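Local atomic coordinates of ATP-dependent kinase YFH7 (PDB entry 2GA8), a protein that acts as an ATP-dependent P-loop kinase that could be involved in assembly of the endoplasmic reticulum membrane. Residues 9-14 with 289-294; 23-28 with 260-265. All coordinates share one frame; numbering follows the deposited sequence.

How the contacts relate
Both contacts belong to the five-stranded parallel sheet of the P-loop core, in which strand 25-30 runs between strands 262-267 and 290-296. Contact 2 (23-28 with 260-265) joins the first two of these strands edge to edge, whereas contact 1 (9-14 with 289-294) lays the N-terminal helix 4-17 on the third. Their centres are about 9 Å apart and they touch directly: Tyr293 N lies 2.8 Å from Ile28 O, a probable hydrogen bond, and Val11 CG1 packs 3.6 Å from Ile262 CD1. Strand 25-30 leads into the P-loop, assigned to ATP binding by similarity; the side chains of Tyr293 and Ile264 each lie about 9 Å from that of Lys37.

Contact 1: residues 9-14 with 289-294; sequences DDVLQL and ALLVYK
Leu14 reaches tip to tip toward Leu291, its CD2 lying 3.6 Å from Leu291 CG. Its CG stands anti to the backbone N (chi1 -178°), and CD2 also rests against the strand backbone, 3.7 Å from Leu290 N. One turn earlier on the helix, the backbone of Asp10 and Val11 receives Leu291 CD1, which lies 3.6 Å from Asp10 O and 3.7 Å from Val11 CA, with Val11 CG2 approaching it more loosely at 4.0 Å. Asp10 and Tyr293 meet obliquely, the carboxylate and ring planes 24° apart. A water joins them: it donates to Asp10 OD2 at 2.6 Å and is hydrogen-bonded to Tyr293 OH at 2.6 Å, lying in the plane of the ring at its edge. Segment 9-14 of helix 4-17 runs nearly antiparallel to strand segment 290-294, at 157°, and the helix covers one face of the parallel sheet of this P-loop kinase fold; Val11 and Tyr293 both also touch Val27 on the neighbouring strand. No direct hydrogen bond spans the two segments, so they are held by apolar packing of Leu14, Val11 and Leu291 and by one water-mediated link that gives the Tyr293 hydroxyl a polar partner beside the apolar cluster.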
loop_
_atom_site.group_PDB
_atom_site.type_symbol
_atom_site.label_atom_id
_atom_site.label_comp_id
_atom_site.label_asym_id
_atom_site.label_seq_id
_atom_site.Cartn_x
_atom_site.Cartn_y
_atom_site.Cartn_z
ATOM N N ASP A 9 11.921 13.843 -8.321
ATOM C CA ASP A 9 12.169 14.205 -9.711
ATOM C C ASP A 9 11.932 13.021 -10.636
ATOM O O ASP A 9 11.329 13.170 -11.696
ATOM C CB ASP A 9 13.596 14.727 -9.901
ATOM C CG ASP A 9 13.808 16.088 -9.267
ATOM O OD1 ASP A 9 12.827 16.851 -9.144
ATOM O OD2 ASP A 9 14.964 16.400 -8.904
ATOM N N ASP A 10 12.400 11.842 -10.236
ATOM C CA ASP A 10 12.216 10.669 -11.069
ATOM C C ASP A 10 10.742 10.297 -11.169
ATOM O O ASP A 10 10.284 9.870 -12.222
ATOM C CB ASP A 10 13.038 9.489 -10.535
ATOM C CG ASP A 10 14.539 9.730 -10.647
ATOM O OD1 ASP A 10 14.972 10.335 -11.652
ATOM O OD2 ASP A 10 15.282 9.311 -9.740
ATOM N N VAL A 11 9.998 10.474 -10.081
ATOM C CA VAL A 11 8.567 10.169 -10.094
ATOM C C VAL A 11 7.856 11.120 -11.060
ATOM O O VAL A 11 7.040 10.695 -11.877
ATOM C CB VAL A 11 7.949 10.319 -8.689
ATOM C CG1 VAL A 11 6.430 10.196 -8.766
ATOM C CG2 VAL A 11 8.510 9.256 -7.767
ATOM N N LEU A 12 8.179 12.408 -10.981
ATOM C CA LEU A 12 7.557 13.385 -11.866
ATOM C C LEU A 12 7.944 13.143 -13.320
ATOM O O LEU A 12 7.167 13.419 -14.232
ATOM C CB LEU A 12 7.942 14.810 -11.454
ATOM C CG LEU A 12 7.430 15.248 -10.079
ATOM C CD1 LEU A 12 7.846 16.686 -9.805
ATOM C CD2 LEU A 12 5.917 15.121 -10.036
ATOM N N GLN A 13 9.147 12.628 -13.543
ATOM C CA GLN A 13 9.581 12.367 -14.906
ATOM C C GLN A 13 8.756 11.248 -15.525
ATOM O O GLN A 13 8.362 11.325 -16.689
ATOM C CB GLN A 13 11.062 11.999 -14.935
ATOM C CG GLN A 13 11.579 11.688 -16.322
ATOM C CD GLN A 13 13.088 11.631 -16.366
ATOM O OE1 GLN A 13 13.710 10.806 -15.692
ATOM N NE2 GLN A 13 13.690 12.514 -17.154
ATOM N N LEU A 14 8.495 10.207 -14.744
ATOM C CA LEU A 14 7.707 9.086 -15.245
ATOM C C LEU A 14 6.260 9.511 -15.452
ATOM O O LEU A 14 5.649 9.174 -16.463
ATOM C CB LEU A 14 7.770 7.898 -14.284
ATOM C CG LEU A 14 6.993 6.658 -14.759
ATOM C CD1 LEU A 14 7.441 6.276 -16.165
ATOM C CD2 LEU A 14 7.224 5.506 -13.806
ATOM N N ALA A 289 3.619 2.144 -15.771
ATOM C CA ALA A 289 3.875 3.357 -15.000
ATOM C C ALA A 289 4.243 3.008 -13.564
ATOM O O ALA A 289 3.539 3.377 -12.628
ATOM C CB ALA A 289 2.644 4.263 -15.025
ATOM N N LEU A 290 5.358 2.302 -13.406
ATOM C CA LEU A 290 5.832 1.885 -12.093
ATOM C C LEU A 290 7.318 2.147 -11.865
ATOM O O LEU A 290 8.144 1.889 -12.736
ATOM C CB LEU A 290 5.581 0.386 -11.906
ATOM C CG LEU A 290 6.168 -0.241 -10.635
ATOM C CD1 LEU A 290 5.361 0.222 -9.431
ATOM C CD2 LEU A 290 6.145 -1.759 -10.739
ATOM N N LEU A 291 7.642 2.667 -10.685
ATOM C CA LEU A 291 9.026 2.883 -10.283
ATOM C C LEU A 291 9.166 1.958 -9.079
ATOM O O LEU A 291 8.258 1.884 -8.251
ATOM C CB LEU A 291 9.278 4.337 -9.877
ATOM C CG LEU A 291 9.513 5.268 -11.073
ATOM C CD1 LEU A 291 9.773 6.683 -10.585
ATOM C CD2 LEU A 291 10.697 4.754 -11.889
ATOM N N VAL A 292 10.282 1.240 -9.003
ATOM C CA VAL A 292 10.522 0.293 -7.919
ATOM C C VAL A 292 11.833 0.566 -7.185
ATOM O O VAL A 292 12.890 0.651 -7.806
ATOM C CB VAL A 292 10.560 -1.151 -8.464
ATOM C CG1 VAL A 292 10.749 -2.144 -7.320
ATOM C CG2 VAL A 292 9.268 -1.448 -9.228
ATOM N N TYR A 293 11.746 0.697 -5.862
ATOM C CA TYR A 293 12.913 0.955 -5.021
ATOM C C TYR A 293 12.996 -0.064 -3.900
ATOM O O TYR A 293 11.985 -0.439 -3.298
ATOM C CB TYR A 293 12.836 2.349 -4.404
ATOM C CG TYR A 293 12.811 3.456 -5.428
ATOM C CD1 TYR A 293 13.962 3.807 -6.133
ATOM C CD2 TYR A 293 11.625 4.121 -5.727
ATOM C CE1 TYR A 293 13.932 4.796 -7.113
ATOM C CE2 TYR A 293 11.580 5.109 -6.706
ATOM C CZ TYR A 293 12.734 5.441 -7.396
ATOM O OH TYR A 293 12.683 6.411 -8.372
ATOM N N LYS A 294 14.210 -0.517 -3.624
ATOM C CA LYS A 294 14.421 -1.480 -2.558
ATOM C C LYS A 294 15.560 -0.917 -1.724
ATOM O O LYS A 294 16.626 -0.603 -2.248
ATOM C CB LYS A 294 14.783 -2.847 -3.152
ATOM C CG LYS A 294 14.665 -4.010 -2.181
ATOM C CD LYS A 294 15.840 -4.066 -1.243
ATOM C CE LYS A 294 15.704 -5.227 -0.271
ATOM N NZ LYS A 294 16.879 -5.297 0.628
HETATM O O HOH W 1 14.947 6.691 -9.664
#

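Contact 2: residues 23-28 with 260-265; sequences YRVCVI and TRIVIL
The parallel pairing of strands 25-30 and 262-267 lies in the core sheet of the P-loop kinase fold, and just before the strands begin it is extended by two arginines. Arg261 NE donates to Tyr23 O at 2.7 Å, in the carbonyl plane, while its guanidinium lies flat on the Tyr23 ring with the planes 11° apart. NE sits over the ring centre, CZ makes a cation-pi contact 4.3 Å from the ring centroid, and CD adds a CH-pi contact over the same face. Bends at chi2 (-64°) and chi3 (-77°) place CD and NE over the ring. Leu226 and Thr229 take up the Arg261 NH groups, and Tyr23 OH bonds to Lys258 O and Ser231 N. Arg24 answers from the other segment: NE and NH2 grip Thr260 O side-on, at 2.9 and 3.0 Å, the oxygen lying at the guanidinium edge; Arg24 NH1 bonds to Thr205 OG1.

Beyond them, segments 25-28 and 262-265 run parallel, their axes inclined by no more than the usual sheet twist, strand 25-30 leading into the Walker A loop. Val25 and Val27 each donate through N and accept through O, bonding to Arg261 O, Val263 N, Val263 O and Leu265 N in turn; Leu265 N to Val27 O is 2.7 Å. Val25 and Ile262 lie side by side on the face covered by helix 4-17, Val25 CG2 3.6 Å from Ile262 CG1, and Val27 and Ile264 share that face. Cys26, Val263 and Leu265 occupy the other face, where Leu265 CD1 approaches Cys26 CB and Val159 of strand 156-160 meets both Val263 and Leu265.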
loop_
_atom_site.group_PDB
_atom_site.type_symbol
_atom_site.label_atom_id
_atom_site.label_comp_id
_atom_site.label_asym_id
_atom_site.label_seq_id
_atom_site.Cartn_x
_atom_site.Cartn_y
_atom_site.Cartn_z
ATOM N N TYR A 23 -3.377 7.222 -15.943
ATOM C CA TYR A 23 -3.996 8.231 -15.097
ATOM C C TYR A 23 -3.134 8.492 -13.867
ATOM O O TYR A 23 -3.074 9.610 -13.352
ATOM C CB TYR A 23 -5.379 7.782 -14.639
ATOM C CG TYR A 23 -6.128 8.893 -13.945
ATOM C CD1 TYR A 23 -6.623 9.972 -14.672
ATOM C CD2 TYR A 23 -6.306 8.888 -12.562
ATOM C CE1 TYR A 23 -7.274 11.016 -14.045
ATOM C CE2 TYR A 23 -6.960 9.935 -11.920
ATOM C CZ TYR A 23 -7.441 10.995 -12.673
ATOM O OH TYR A 23 -8.091 12.028 -12.051
ATOM N N ARG A 24 -2.481 7.445 -13.379
ATOM C CA ARG A 24 -1.625 7.592 -12.218
ATOM C C ARG A 24 -0.399 6.702 -12.310
ATOM O O ARG A 24 -0.393 5.697 -13.024
ATOM C CB ARG A 24 -2.417 7.303 -10.929
ATOM C CG ARG A 24 -3.398 6.150 -11.031
ATOM C CD ARG A 24 -4.113 5.858 -9.713
ATOM N NE ARG A 24 -4.861 6.999 -9.192
ATOM C CZ ARG A 24 -6.069 6.920 -8.639
ATOM N NH1 ARG A 24 -6.687 5.753 -8.536
ATOM N NH2 ARG A 24 -6.652 8.009 -8.161
ATOM N N VAL A 25 0.661 7.096 -11.618
ATOM C CA VAL A 25 1.877 6.304 -11.622
ATOM C C VAL A 25 2.034 5.722 -10.229
ATOM O O VAL A 25 1.602 6.319 -9.247
ATOM C CB VAL A 25 3.104 7.157 -11.982
ATOM C CG1 VAL A 25 2.930 7.735 -13.385
ATOM C CG2 VAL A 25 3.290 8.258 -10.968
ATOM N N CYS A 26 2.629 4.543 -10.151
ATOM C CA CYS A 26 2.814 3.891 -8.865
ATOM C C CYS A 26 4.281 3.768 -8.521
ATOM O O CYS A 26 5.133 3.654 -9.398
ATOM C CB CYS A 26 2.189 2.493 -8.874
ATOM S SG CYS A 26 0.375 2.480 -8.970
ATOM N N VAL A 27 4.561 3.798 -7.227
ATOM C CA VAL A 27 5.919 3.653 -6.745
ATOM C C VAL A 27 5.896 2.574 -5.681
ATOM O O VAL A 27 5.058 2.604 -4.779
ATOM C CB VAL A 27 6.450 4.947 -6.106
ATOM C CG1 VAL A 27 7.870 4.718 -5.579
ATOM C CG2 VAL A 27 6.427 6.084 -7.122
ATOM N N ILE A 28 6.786 1.602 -5.820
ATOM C CA ILE A 28 6.914 0.533 -4.840
ATOM C C ILE A 28 8.189 0.818 -4.061
ATOM O O ILE A 28 9.240 1.069 -4.653
ATOM C CB ILE A 28 7.049 -0.863 -5.498
ATOM C CG1 ILE A 28 5.673 -1.367 -5.950
ATOM C CG2 ILE A 28 7.672 -1.855 -4.493
ATOM C CD1 ILE A 28 5.724 -2.689 -6.718
ATOM N N THR A 260 -5.471 12.001 -6.801
ATOM C CA THR A 260 -4.247 11.247 -6.561
ATOM C C THR A 260 -3.705 10.708 -7.883
ATOM O O THR A 260 -4.280 9.789 -8.469
ATOM C CB THR A 260 -4.502 10.063 -5.617
ATOM O OG1 THR A 260 -5.225 10.514 -4.460
ATOM C CG2 THR A 260 -3.184 9.455 -5.180
ATOM N N ARG A 261 -2.594 11.276 -8.346
ATOM C CA ARG A 261 -1.992 10.851 -9.604
ATOM C C ARG A 261 -0.692 10.077 -9.378
ATOM O O ARG A 261 -0.088 9.563 -10.318
ATOM C CB ARG A 261 -1.738 12.074 -10.490
ATOM C CG ARG A 261 -2.979 12.936 -10.705
ATOM C CD ARG A 261 -4.080 12.192 -11.471
ATOM N NE ARG A 261 -3.807 12.118 -12.906
ATOM C CZ ARG A 261 -3.987 13.127 -13.759
ATOM N NH1 ARG A 261 -4.454 14.293 -13.326
ATOM N NH2 ARG A 261 -3.672 12.980 -15.040
ATOM N N ILE A 262 -0.272 10.013 -8.120
ATOM C CA ILE A 262 0.939 9.305 -7.730
ATOM C C ILE A 262 0.607 8.528 -6.459
ATOM O O ILE A 262 0.154 9.108 -5.473
ATOM C CB ILE A 262 2.094 10.294 -7.439
ATOM C CG1 ILE A 262 2.517 10.990 -8.732
ATOM C CG2 ILE A 262 3.275 9.564 -6.814
ATOM C CD1 ILE A 262 3.411 12.183 -8.512
ATOM N N VAL A 263 0.805 7.214 -6.495
ATOM C CA VAL A 263 0.525 6.373 -5.340
ATOM C C VAL A 263 1.833 5.721 -4.932
ATOM O O VAL A 263 2.473 5.029 -5.726
ATOM C CB VAL A 263 -0.521 5.272 -5.664
ATOM C CG1 VAL A 263 -0.757 4.395 -4.436
ATOM C CG2 VAL A 263 -1.820 5.909 -6.108
ATOM N N ILE A 264 2.236 5.970 -3.691
ATOM C CA ILE A 264 3.477 5.426 -3.170
ATOM C C ILE A 264 3.143 4.290 -2.211
ATOM O O ILE A 264 2.629 4.522 -1.127
ATOM C CB ILE A 264 4.272 6.522 -2.429
ATOM C CG1 ILE A 264 4.594 7.663 -3.400
ATOM C CG2 ILE A 264 5.553 5.937 -1.847
ATOM C CD1 ILE A 264 4.935 8.982 -2.705
ATOM N N LEU A 265 3.425 3.062 -2.631
ATOM C CA LEU A 265 3.146 1.898 -1.808
ATOM C C LEU A 265 4.436 1.459 -1.141
ATOM O O LEU A 265 5.441 1.248 -1.815
ATOM C CB LEU A 265 2.594 0.758 -2.669
ATOM C CG LEU A 265 1.311 1.092 -3.438
ATOM C CD1 LEU A 265 1.661 1.550 -4.844
ATOM C CD2 LEU A 265 0.419 -0.136 -3.499
#